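Local coordinates for D,D-dipeptidase/D,D-carboxypeptidase (Enterococcus faecalis, PDB 4MUQ), which is a zinc-dependent D,D-peptidase of vancomycin resistance, acting as a D,D-dipeptidase that hydrolyses D-Ala-D-Ala, with probable D,D-carboxypeptidase activity as well, at residues L8-E11 and E12-C15; E188-T191 and Q192-A196; L57-K61 and I62-N66; F130-G134 and I135-F139. All coordinates share one frame; numbering follows the deposited sequence.

Contact 1: residues L8-E11 and E12-C15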
loop_
_atom_site.group_PDB
_atom_site.type_symbol
_atom_site.label_atom_id
_atom_site.label_comp_id
_atom_site.label_asym_id
_atom_site.label_seq_id
_atom_site.Cartn_x
_atom_site.Cartn_y
_atom_site.Cartn_z
ATOM N N LEU A 8 7.738 -15.394 15.152
ATOM C CA LEU A 8 7.075 -15.429 13.850
ATOM C C LEU A 8 7.570 -16.559 12.954
ATOM O O LEU A 8 8.768 -16.821 12.872
ATOM C CB LEU A 8 7.250 -14.096 13.122
ATOM C CG LEU A 8 6.761 -12.841 13.842
ATOM C CD1 LEU A 8 7.863 -12.234 14.686
ATOM C CD2 LEU A 8 6.243 -11.827 12.865
ATOM N N GLU A 9 6.641 -17.220 12.269
ATOM C CA GLU A 9 7.012 -18.218 11.273
ATOM C C GLU A 9 7.450 -17.499 10.006
ATOM O O GLU A 9 6.999 -16.379 9.749
ATOM C CB GLU A 9 5.837 -19.151 10.968
ATOM C CG GLU A 9 5.313 -19.923 12.178
ATOM C CD GLU A 9 6.375 -20.774 12.846
ATOM O OE1 GLU A 9 7.288 -21.261 12.143
ATOM O OE2 GLU A 9 6.302 -20.955 14.081
ATOM N N LYS A 10 8.327 -18.127 9.223
ATOM C CA LYS A 10 8.860 -17.476 8.028
ATOM C C LYS A 10 7.765 -17.037 7.061
ATOM O O LYS A 10 7.880 -15.995 6.407
ATOM C CB LYS A 10 9.890 -18.353 7.305
ATOM C CG LYS A 10 10.397 -17.691 6.023
ATOM C CD LYS A 10 11.744 -18.204 5.561
ATOM C CE LYS A 10 12.274 -17.299 4.460
ATOM N NZ LYS A 10 13.491 -17.846 3.809
ATOM N N GLU A 11 6.684 -17.807 6.984
ATOM C CA GLU A 11 5.623 -17.480 6.033
ATOM C C GLU A 11 4.914 -16.158 6.358
ATOM O O GLU A 11 4.236 -15.589 5.505
ATOM C CB GLU A 11 4.613 -18.630 5.885
ATOM C CG GLU A 11 3.628 -18.767 7.027
ATOM C CD GLU A 11 4.017 -19.858 8.005
ATOM O OE1 GLU A 11 5.093 -20.474 7.824
ATOM O OE2 GLU A 11 3.241 -20.100 8.954
ATOM N N GLU A 12 5.095 -15.654 7.576
ATOM C CA GLU A 12 4.502 -14.376 7.954
ATOM C C GLU A 12 5.162 -13.188 7.255
ATOM O O GLU A 12 4.624 -12.077 7.271
ATOM C CB GLU A 12 4.520 -14.196 9.475
ATOM C CG GLU A 12 3.662 -15.221 10.209
ATOM C CD GLU A 12 3.514 -14.908 11.685
ATOM O OE1 GLU A 12 2.953 -13.840 12.013
ATOM O OE2 GLU A 12 3.956 -15.730 12.518
ATOM N N ILE A 13 6.301 -13.415 6.595
ATOM C CA ILE A 13 6.876 -12.339 5.773
ATOM C C ILE A 13 5.981 -11.979 4.588
ATOM O O ILE A 13 6.170 -10.948 3.951
ATOM C CB ILE A 13 8.322 -12.629 5.251
ATOM C CG1 ILE A 13 8.341 -13.744 4.209
ATOM C CG2 ILE A 13 9.282 -12.936 6.389
ATOM C CD1 ILE A 13 9.691 -13.895 3.528
ATOM N N TYR A 14 4.995 -12.824 4.307
ATOM C CA TYR A 14 4.136 -12.636 3.151
ATOM C C TYR A 14 2.791 -12.028 3.539
ATOM O O TYR A 14 1.863 -11.978 2.713
ATOM C CB TYR A 14 3.981 -13.962 2.398
ATOM C CG TYR A 14 5.306 -14.568 1.974
ATOM C CD1 TYR A 14 6.142 -13.904 1.079
ATOM C CD2 TYR A 14 5.728 -15.795 2.480
ATOM C CE1 TYR A 14 7.356 -14.443 0.698
ATOM C CE2 TYR A 14 6.937 -16.342 2.101
ATOM C CZ TYR A 14 7.743 -15.671 1.207
ATOM O OH TYR A 14 8.952 -16.222 0.839
ATOM N N CYS A 15 2.704 -11.514 4.768
ATOM C CA CYS A 15 1.524 -10.798 5.261
ATOM C C CYS A 15 1.878 -9.407 5.783
ATOM O O CYS A 15 2.975 -9.206 6.294
ATOM C CB CYS A 15 0.865 -11.585 6.398
ATOM S SG CYS A 15 0.375 -13.276 5.984
#
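Glu12 folds its side chain back over the end of the strand, and its OE2 accepts the backbone N-H of Glu9 at 3.1 Å. The carboxylate receives that bond on its anti side, with Glu9 N 33° out of its plane. With CG anti to the carbonyl carbon (chi1 -64°) and the chain extended beyond it, the group reaches Leu8, whose CB lies 3.7 Å from Glu12 OE2. In return Glu12 N donates to Glu9 O at 3.0 Å, so backbone and side chain of one residue both grip Glu9. Two further i to i+3 bonds, Ile13 N to Lys10 O and Tyr14 N to Glu11 O, make this a short 3-10 turn. On the tight side Ile13 CG1 packs 3.2 Å from Lys10 O and over one face of the Tyr14 ring, 3.4 Å above its plane. The outer side is looser: the CB of Lys10 points away from residues 12-15, and the carboxylate of Glu9 leads away to a salt bridge with Lys224. Leu8, Glu12 and Ile13 all rest on Phe245 of strand 244-250, while Leu8 pairs through its backbone with Thr225, where strand 3-9 leaves strand 224-230.

Contact 2: residues E188-T191 and Q192-A196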
loop_
_atom_site.group_PDB
_atom_site.type_symbol
_atom_site.label_atom_id
_atom_site.label_comp_id
_atom_site.label_asym_id
_atom_site.label_seq_id
_atom_site.Cartn_x
_atom_site.Cartn_y
_atom_site.Cartn_z
ATOM N N GLU A 188 9.403 0.293 -3.667
ATOM C CA GLU A 188 10.647 -0.454 -3.904
ATOM C C GLU A 188 11.817 0.184 -3.156
ATOM O O GLU A 188 12.580 -0.503 -2.468
ATOM C CB GLU A 188 10.974 -0.494 -5.400
ATOM C CG GLU A 188 10.147 -1.507 -6.216
ATOM C CD GLU A 188 8.718 -1.065 -6.523
ATOM O OE1 GLU A 188 8.369 0.115 -6.302
ATOM O OE2 GLU A 188 7.939 -1.932 -6.987
ATOM N N GLU A 189 11.958 1.496 -3.298
ATOM C CA GLU A 189 13.042 2.201 -2.637
ATOM C C GLU A 189 12.921 2.136 -1.118
ATOM O O GLU A 189 13.919 1.920 -0.436
ATOM C CB GLU A 189 13.104 3.645 -3.127
ATOM C CG GLU A 189 13.662 3.789 -4.533
ATOM C CD GLU A 189 13.320 5.122 -5.153
ATOM O OE1 GLU A 189 12.121 5.350 -5.416
ATOM O OE2 GLU A 189 14.244 5.940 -5.371
ATOM N N TYR A 190 11.708 2.314 -0.600
ATOM C CA TYR A 190 11.493 2.270 0.844
ATOM C C TYR A 190 11.823 0.885 1.409
ATOM O O TYR A 190 12.391 0.764 2.495
ATOM C CB TYR A 190 10.059 2.671 1.198
ATOM C CG TYR A 190 9.833 2.803 2.686
ATOM C CD1 TYR A 190 10.531 3.740 3.428
ATOM C CD2 TYR A 190 8.918 1.987 3.354
ATOM C CE1 TYR A 190 10.340 3.864 4.795
ATOM C CE2 TYR A 190 8.713 2.114 4.727
ATOM C CZ TYR A 190 9.431 3.056 5.434
ATOM O OH TYR A 190 9.249 3.212 6.794
ATOM N N THR A 191 11.479 -0.154 0.658
ATOM C CA THR A 191 11.732 -1.525 1.099
ATOM C C THR A 191 13.238 -1.764 1.282
ATOM O O THR A 191 13.672 -2.397 2.256
ATOM C CB THR A 191 11.105 -2.523 0.104
ATOM O OG1 THR A 191 9.702 -2.252 -0.009
ATOM C CG2 THR A 191 11.254 -3.957 0.571
ATOM N N GLN A 192 14.043 -1.249 0.355
ATOM C CA GLN A 192 15.493 -1.312 0.516
ATOM C C GLN A 192 16.007 -0.384 1.626
ATOM O O GLN A 192 16.814 -0.784 2.456
ATOM C CB GLN A 192 16.209 -1.018 -0.809
ATOM C CG GLN A 192 17.743 -1.046 -0.711
ATOM C CD GLN A 192 18.282 -2.427 -0.388
ATOM O OE1 GLN A 192 17.865 -3.428 -0.989
ATOM N NE2 GLN A 192 19.214 -2.494 0.555
ATOM N N PHE A 193 15.496 0.842 1.640
ATOM C CA PHE A 193 15.950 1.877 2.567
ATOM C C PHE A 193 15.883 1.410 4.014
ATOM O O PHE A 193 16.846 1.549 4.768
ATOM C CB PHE A 193 15.061 3.111 2.378
ATOM C CG PHE A 193 15.233 4.176 3.439
ATOM C CD1 PHE A 193 16.246 5.113 3.351
ATOM C CD2 PHE A 193 14.308 4.289 4.475
ATOM C CE1 PHE A 193 16.376 6.106 4.314
ATOM C CE2 PHE A 193 14.425 5.277 5.428
ATOM C CZ PHE A 193 15.458 6.183 5.347
ATOM N N ILE A 194 14.740 0.848 4.397
ATOM C CA ILE A 194 14.537 0.500 5.799
ATOM C C ILE A 194 15.453 -0.635 6.287
ATOM O O ILE A 194 15.713 -0.760 7.485
ATOM C CB ILE A 194 13.049 0.211 6.108
ATOM C CG1 ILE A 194 12.770 0.421 7.596
ATOM C CG2 ILE A 194 12.665 -1.178 5.648
ATOM C CD1 ILE A 194 12.947 1.859 8.042
ATOM N N LYS A 195 15.977 -1.439 5.366
ATOM C CA LYS A 195 16.887 -2.514 5.760
ATOM C C LYS A 195 18.209 -1.985 6.319
ATOM O O LYS A 195 18.974 -2.734 6.907
ATOM C CB LYS A 195 17.103 -3.499 4.600
ATOM C CG LYS A 195 15.826 -4.258 4.206
ATOM C CD LYS A 195 15.987 -5.093 2.946
ATOM C CE LYS A 195 16.933 -6.247 3.151
ATOM N NZ LYS A 195 16.996 -7.115 1.943
ATOM N N ALA A 196 18.457 -0.686 6.164
ATOM C CA ALA A 196 19.642 -0.050 6.734
ATOM C C ALA A 196 19.476 0.225 8.221
ATOM O O ALA A 196 20.442 0.576 8.901
ATOM C CB ALA A 196 19.953 1.242 5.998
#
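Phe193 N donates to Glu189 O at 2.8 Å, and this is the shortest of three successive i to i+4 bonds of helix 187-194. Ile194 N to Tyr190 O follows at 3.0 Å, and Gln192 N to Glu188 O is longer at 3.3 Å. Lys195 N and Ala196 N bond Gln192 O and Phe193 O, three residues back. Several polar side chains face other parts of the protein: Glu188 forms a salt bridge with Arg151, Glu189 OE1 shares a hydrogen bond with Ser186 OG and a salt bridge with Lys156, and Lys195 forms a salt bridge with Asp243. The aliphatic part of Lys195 nevertheless stays with the helix, its CG lying 3.5 Å from Thr191 O.

Apolar packing occupies another flank. Tyr190 has its CG anti to the backbone N (chi1 -173°), which carries the ring along the helix toward the next turn; there its CD1 meets Phe193 CD2 at 4.0 Å, the two side chains passing at an oblique angle. Ile194 lies alongside Tyr190 and points the same way, bringing CD1 to 4.1 Å from Tyr190 OH. Both residues press on Ile215 of strand 213-219. Tyr190 is buried, and its hydroxyl is hydrogen-bonded to His176 ND1, which holds that end of the ring in place. The helix thus joins its surroundings in two ways, by apolar contacts on Ile215 and by salt bridges at the ends of Glu188, Glu189 and Lys195, whose aliphatic parts also pack.

Contact 3: residues L57-K61 and I62-N66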
loop_
_atom_site.group_PDB
_atom_site.type_symbol
_atom_site.label_atom_id
_atom_site.label_comp_id
_atom_site.label_asym_id
_atom_site.label_seq_id
_atom_site.Cartn_x
_atom_site.Cartn_y
_atom_site.Cartn_z
ATOM N N LEU A 57 -11.613 8.965 6.207
ATOM C CA LEU A 57 -10.998 10.094 6.901
ATOM C C LEU A 57 -10.418 11.119 5.920
ATOM O O LEU A 57 -10.559 12.325 6.123
ATOM C CB LEU A 57 -9.906 9.613 7.868
ATOM C CG LEU A 57 -10.338 8.830 9.107
ATOM C CD1 LEU A 57 -9.117 8.348 9.872
ATOM C CD2 LEU A 57 -11.216 9.680 10.013
ATOM N N ILE A 58 -9.767 10.649 4.859
ATOM C CA ILE A 58 -9.191 11.579 3.890
ATOM C C ILE A 58 -10.285 12.334 3.139
ATOM O O ILE A 58 -10.191 13.549 2.964
ATOM C CB ILE A 58 -8.258 10.879 2.884
ATOM C CG1 ILE A 58 -7.136 10.133 3.603
ATOM C CG2 ILE A 58 -7.635 11.899 1.959
ATOM C CD1 ILE A 58 -6.368 9.177 2.701
ATOM N N PHE A 59 -11.313 11.606 2.699
ATOM C CA PHE A 59 -12.447 12.213 2.000
ATOM C C PHE A 59 -13.109 13.267 2.886
ATOM O O PHE A 59 -13.486 14.346 2.408
ATOM C CB PHE A 59 -13.468 11.147 1.583
ATOM C CG PHE A 59 -13.009 10.257 0.470
ATOM C CD1 PHE A 59 -11.997 10.654 -0.395
ATOM C CD2 PHE A 59 -13.583 9.004 0.298
ATOM C CE1 PHE A 59 -11.575 9.816 -1.421
ATOM C CE2 PHE A 59 -13.167 8.164 -0.720
ATOM C CZ PHE A 59 -12.159 8.571 -1.578
ATOM N N GLU A 60 -13.231 12.973 4.182
ATOM C CA GLU A 60 -13.761 13.941 5.142
ATOM C C GLU A 60 -12.876 15.177 5.210
ATOM O O GLU A 60 -13.362 16.308 5.186
ATOM C CB GLU A 60 -13.854 13.340 6.551
ATOM C CG GLU A 60 -14.897 12.239 6.726
ATOM C CD GLU A 60 -14.669 11.416 7.990
ATOM O OE1 GLU A 60 -14.162 11.976 8.987
ATOM O OE2 GLU A 60 -14.990 10.206 7.981
ATOM N N LYS A 61 -11.571 14.946 5.302
ATOM C CA LYS A 61 -10.613 16.024 5.531
ATOM C C LYS A 61 -10.595 17.032 4.383
ATOM O O LYS A 61 -10.505 18.243 4.614
ATOM C CB LYS A 61 -9.217 15.433 5.766
ATOM C CG LYS A 61 -8.066 16.441 5.759
ATOM C CD LYS A 61 -8.130 17.420 6.926
ATOM C CE LYS A 61 -6.746 17.982 7.243
ATOM N NZ LYS A 61 -5.931 18.217 6.011
ATOM N N ILE A 62 -10.704 16.533 3.156
ATOM C CA ILE A 62 -10.643 17.384 1.972
ATOM C C ILE A 62 -12.022 17.780 1.434
ATOM O O ILE A 62 -12.117 18.447 0.403
ATOM C CB ILE A 62 -9.844 16.708 0.833
ATOM C CG1 ILE A 62 -10.603 15.497 0.288
ATOM C CG2 ILE A 62 -8.454 16.297 1.323
ATOM C CD1 ILE A 62 -9.925 14.822 -0.893
ATOM N N SER A 63 -13.081 17.368 2.130
ATOM C CA SER A 63 -14.458 17.650 1.703
ATOM C C SER A 63 -14.730 17.213 0.259
ATOM O O SER A 63 -15.231 17.990 -0.559
ATOM C CB SER A 63 -14.791 19.134 1.885
ATOM O OG SER A 63 -14.638 19.521 3.239
ATOM N N ALA A 64 -14.407 15.963 -0.035
ATOM C CA ALA A 64 -14.513 15.425 -1.384
ATOM C C ALA A 64 -15.964 15.330 -1.846
ATOM O O ALA A 64 -16.248 15.433 -3.040
ATOM C CB ALA A 64 -13.856 14.071 -1.452
ATOM N N GLY A 65 -16.876 15.136 -0.898
ATOM C CA GLY A 65 -18.275 14.934 -1.234
ATOM C C GLY A 65 -18.435 13.723 -2.138
ATOM O O GLY A 65 -18.069 12.607 -1.772
ATOM N N ASN A 66 -18.966 13.955 -3.332
ATOM C CA ASN A 66 -19.116 12.914 -4.333
ATOM C C ASN A 66 -18.207 13.135 -5.530
ATOM O O ASN A 66 -18.380 12.493 -6.560
ATOM C CB ASN A 66 -20.566 12.868 -4.813
ATOM C CG ASN A 66 -21.522 12.515 -3.710
ATOM O OD1 ASN A 66 -21.533 11.376 -3.238
ATOM N ND2 ASN A 66 -22.323 13.482 -3.278
HETATM O O HOH W 1 -16.761 14.853 2.444
HETATM O O HOH W 2 -16.481 17.366 4.548
HETATM O O HOH W 3 -11.908 20.833 3.080
#
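Phe59 and Ala64 meet twice, once through the backbone and once through their side chains. Among the backbone bonds, Ala64 N donates to Phe59 O at 3.1 Å and nearly straight, 172° at the hydrogen, while Ser63 N reaches Glu60 O at 3.2 Å. Ile62 N donates to Ile58 O, an i to i+4 bond. The Ala64-Phe59 and Ser63-Glu60 bonds, with the positive phi of Ser63 (53°), make a Schellman motif, which ends helix 49-62 and turns the chain toward strand 68-72 of the sheet in this Hedgehog/DD-peptidase fold.

The apolar contacts gather on the inner flank. Ala64 CB approaches Phe59 CD1 obliquely at 4.0 Å. Ile62 holds CG1 between its backbone N and carbonyl carbon (chi1 68°), and this brings CG1 to 3.3 Å from Ile58 O; the side chain also packs on Ile68 and on Phe139 of helix 134-142.

Water serves the outer flank, where carbonyls of the last turn have it as a further, weak partner. Ser63 OG engages two waters, one 3.0 Å away that donates weakly to Lys61 O and one that donates weakly to Glu60 O. A third, also weakly held, joins Phe59 O to Gly65 N.

Contact 4: residues F130-G134 and I135-F139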
loop_
_atom_site.group_PDB
_atom_site.type_symbol
_atom_site.label_atom_id
_atom_site.label_comp_id
_atom_site.label_asym_id
_atom_site.label_seq_id
_atom_site.Cartn_x
_atom_site.Cartn_y
_atom_site.Cartn_z
ATOM N N PHE A 130 -7.679 11.146 -12.846
ATOM C CA PHE A 130 -7.376 11.631 -11.498
ATOM C C PHE A 130 -6.260 12.664 -11.627
ATOM O O PHE A 130 -5.089 12.365 -11.369
ATOM C CB PHE A 130 -6.976 10.474 -10.577
ATOM C CG PHE A 130 -7.232 10.739 -9.113
ATOM C CD1 PHE A 130 -8.533 10.838 -8.635
ATOM C CD2 PHE A 130 -6.183 10.883 -8.221
ATOM C CE1 PHE A 130 -8.777 11.083 -7.284
ATOM C CE2 PHE A 130 -6.424 11.131 -6.875
ATOM C CZ PHE A 130 -7.715 11.228 -6.408
ATOM N N PRO A 131 -6.627 13.880 -12.046
ATOM C CA PRO A 131 -5.631 14.893 -12.417
ATOM C C PRO A 131 -4.820 15.438 -11.244
ATOM O O PRO A 131 -5.079 15.144 -10.075
ATOM C CB PRO A 131 -6.469 16.003 -13.080
ATOM C CG PRO A 131 -7.866 15.801 -12.599
ATOM C CD PRO A 131 -8.008 14.317 -12.328
ATOM N N TYR A 132 -3.807 16.225 -11.590
ATOM C CA TYR A 132 -2.927 16.839 -10.611
ATOM C C TYR A 132 -3.413 18.260 -10.336
ATOM O O TYR A 132 -2.615 19.184 -10.139
ATOM C CB TYR A 132 -1.480 16.831 -11.119
ATOM C CG TYR A 132 -0.866 15.445 -11.166
ATOM C CD1 TYR A 132 -0.147 14.948 -10.088
ATOM C CD2 TYR A 132 -1.025 14.625 -12.286
ATOM C CE1 TYR A 132 0.413 13.701 -10.122
ATOM C CE2 TYR A 132 -0.466 13.363 -12.327
ATOM C CZ TYR A 132 0.243 12.896 -11.228
ATOM O OH TYR A 132 0.815 11.650 -11.230
ATOM N N ASP A 133 -4.736 18.418 -10.347
ATOM C CA ASP A 133 -5.408 19.671 -10.035
ATOM C C ASP A 133 -6.627 19.415 -9.174
ATOM O O ASP A 133 -7.099 18.281 -9.078
ATOM C CB ASP A 133 -5.893 20.345 -11.313
ATOM C CG ASP A 133 -4.774 20.679 -12.239
ATOM O OD1 ASP A 133 -3.952 21.526 -11.847
ATOM O OD2 ASP A 133 -4.715 20.092 -13.340
ATOM N N GLY A 134 -7.128 20.472 -8.549
ATOM C CA GLY A 134 -8.399 20.420 -7.851
ATOM C C GLY A 134 -8.468 19.388 -6.744
ATOM O O GLY A 134 -7.467 19.082 -6.090
ATOM N N ILE A 135 -9.667 18.846 -6.556
ATOM C CA ILE A 135 -9.956 17.940 -5.452
ATOM C C ILE A 135 -9.107 16.671 -5.488
ATOM O O ILE A 135 -8.705 16.165 -4.443
ATOM C CB ILE A 135 -11.477 17.605 -5.384
ATOM C CG1 ILE A 135 -11.818 16.901 -4.070
ATOM C CG2 ILE A 135 -11.922 16.787 -6.594
ATOM C CD1 ILE A 135 -11.569 17.762 -2.843
ATOM N N CYS A 136 -8.821 16.162 -6.686
ATOM C CA CYS A 136 -8.015 14.953 -6.804
ATOM C C CYS A 136 -6.602 15.192 -6.294
ATOM O O CYS A 136 -6.003 14.322 -5.658
ATOM C CB CYS A 136 -7.970 14.446 -8.244
ATOM S SG CYS A 136 -9.564 13.914 -8.872
ATOM N N ASP A 137 -6.073 16.381 -6.563
ATOM C CA ASP A 137 -4.739 16.709 -6.073
ATOM C C ASP A 137 -4.741 17.018 -4.577
ATOM O O ASP A 137 -3.746 16.769 -3.893
ATOM C CB ASP A 137 -4.115 17.866 -6.844
ATOM C CG ASP A 137 -2.603 17.817 -6.811
ATOM O OD1 ASP A 137 -2.044 16.733 -7.079
ATOM O OD2 ASP A 137 -1.977 18.846 -6.487
ATOM N N GLU A 138 -5.852 17.540 -4.069
ATOM C CA GLU A 138 -6.010 17.683 -2.624
ATOM C C GLU A 138 -5.934 16.318 -1.952
ATOM O O GLU A 138 -5.275 16.157 -0.921
ATOM C CB GLU A 138 -7.340 18.354 -2.278
ATOM C CG GLU A 138 -7.384 19.847 -2.550
ATOM C CD GLU A 138 -8.578 20.518 -1.888
ATOM O OE1 GLU A 138 -9.343 21.204 -2.596
ATOM O OE2 GLU A 138 -8.750 20.365 -0.658
ATOM N N PHE A 139 -6.590 15.322 -2.538
ATOM C CA PHE A 139 -6.465 13.967 -2.030
ATOM C C PHE A 139 -5.008 13.509 -2.060
ATOM O O PHE A 139 -4.482 12.966 -1.075
ATOM C CB PHE A 139 -7.327 12.973 -2.826
ATOM C CG PHE A 139 -7.194 11.558 -2.332
ATOM C CD1 PHE A 139 -8.085 11.055 -1.393
ATOM C CD2 PHE A 139 -6.161 10.745 -2.774
ATOM C CE1 PHE A 139 -7.950 9.760 -0.903
ATOM C CE2 PHE A 139 -6.003 9.454 -2.282
ATOM C CZ PHE A 139 -6.911 8.960 -1.349
HETATM O O HOH W 4 -9.546 17.163 -9.624
#
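The chain enters helix 134-142 through Gly134, whose positive phi (59°) precedes a first turn closed by Glu138 N donating to Gly134 O at 3.0 Å, with weak bonds from Asp137 N to Asp133 O and Gly134 O. At this helix start in the Hedgehog/DD-peptidase fold, a water bridges the opening, giving a hydrogen to Asp133 O and accepting one from Cys136 N. The preceding loop runs back past the first turn, and Phe130 keeps CG anti to its N (chi1 -155°), a setting that places one face of the ring against Cys136, whose CB stands 3.5 Å from the ring centroid and only 9° off the normal, a CH-pi contact. The sulfur makes a more oblique sulfur-aromatic contact and also touches Pro131 CD. Farther along the helix, Phe139 CD2 comes to the edge of the Phe130 ring, and both rings meet Phe169. On the outer side Asp137 lies against the backbone of Tyr132, while its carboxylate is held by Arg140 and Arg141; Arg140 also bonds the carbonyls of Phe130 and Pro131 and makes a cation-pi contact with Tyr132. The closest approach between Phe130 and Cys136 is a tight one, with SG 3.3 Å from CD1.

Contact 3 ends helix 49-62 and contact 4 starts helix 134-142; the two touch directly, Ile58 CG2 reaching Phe139 CD1 at 3.5 Å, and share Ile68 of strand 68-72. Contacts 1 and 2 lie apart from them, at centre distances of about 28 Å or more, and do not touch each other; contact 1 rests on strand 244-250 and contact 2 on strand 213-219, strands of one sheet. Phe130, Cys136 and Phe139 go inward in contact 4, Ile58, Ile62 and Ala64 in contact 3, Tyr190 and Ile194 in contact 2, whereas Glu11 and Cys15 of contact 1 face solvent. Aromatic packing leads in contact 4, water in contact 3's outer flank, regular helical bonds in contact 2, and a carboxylate-backbone bond in contact 1.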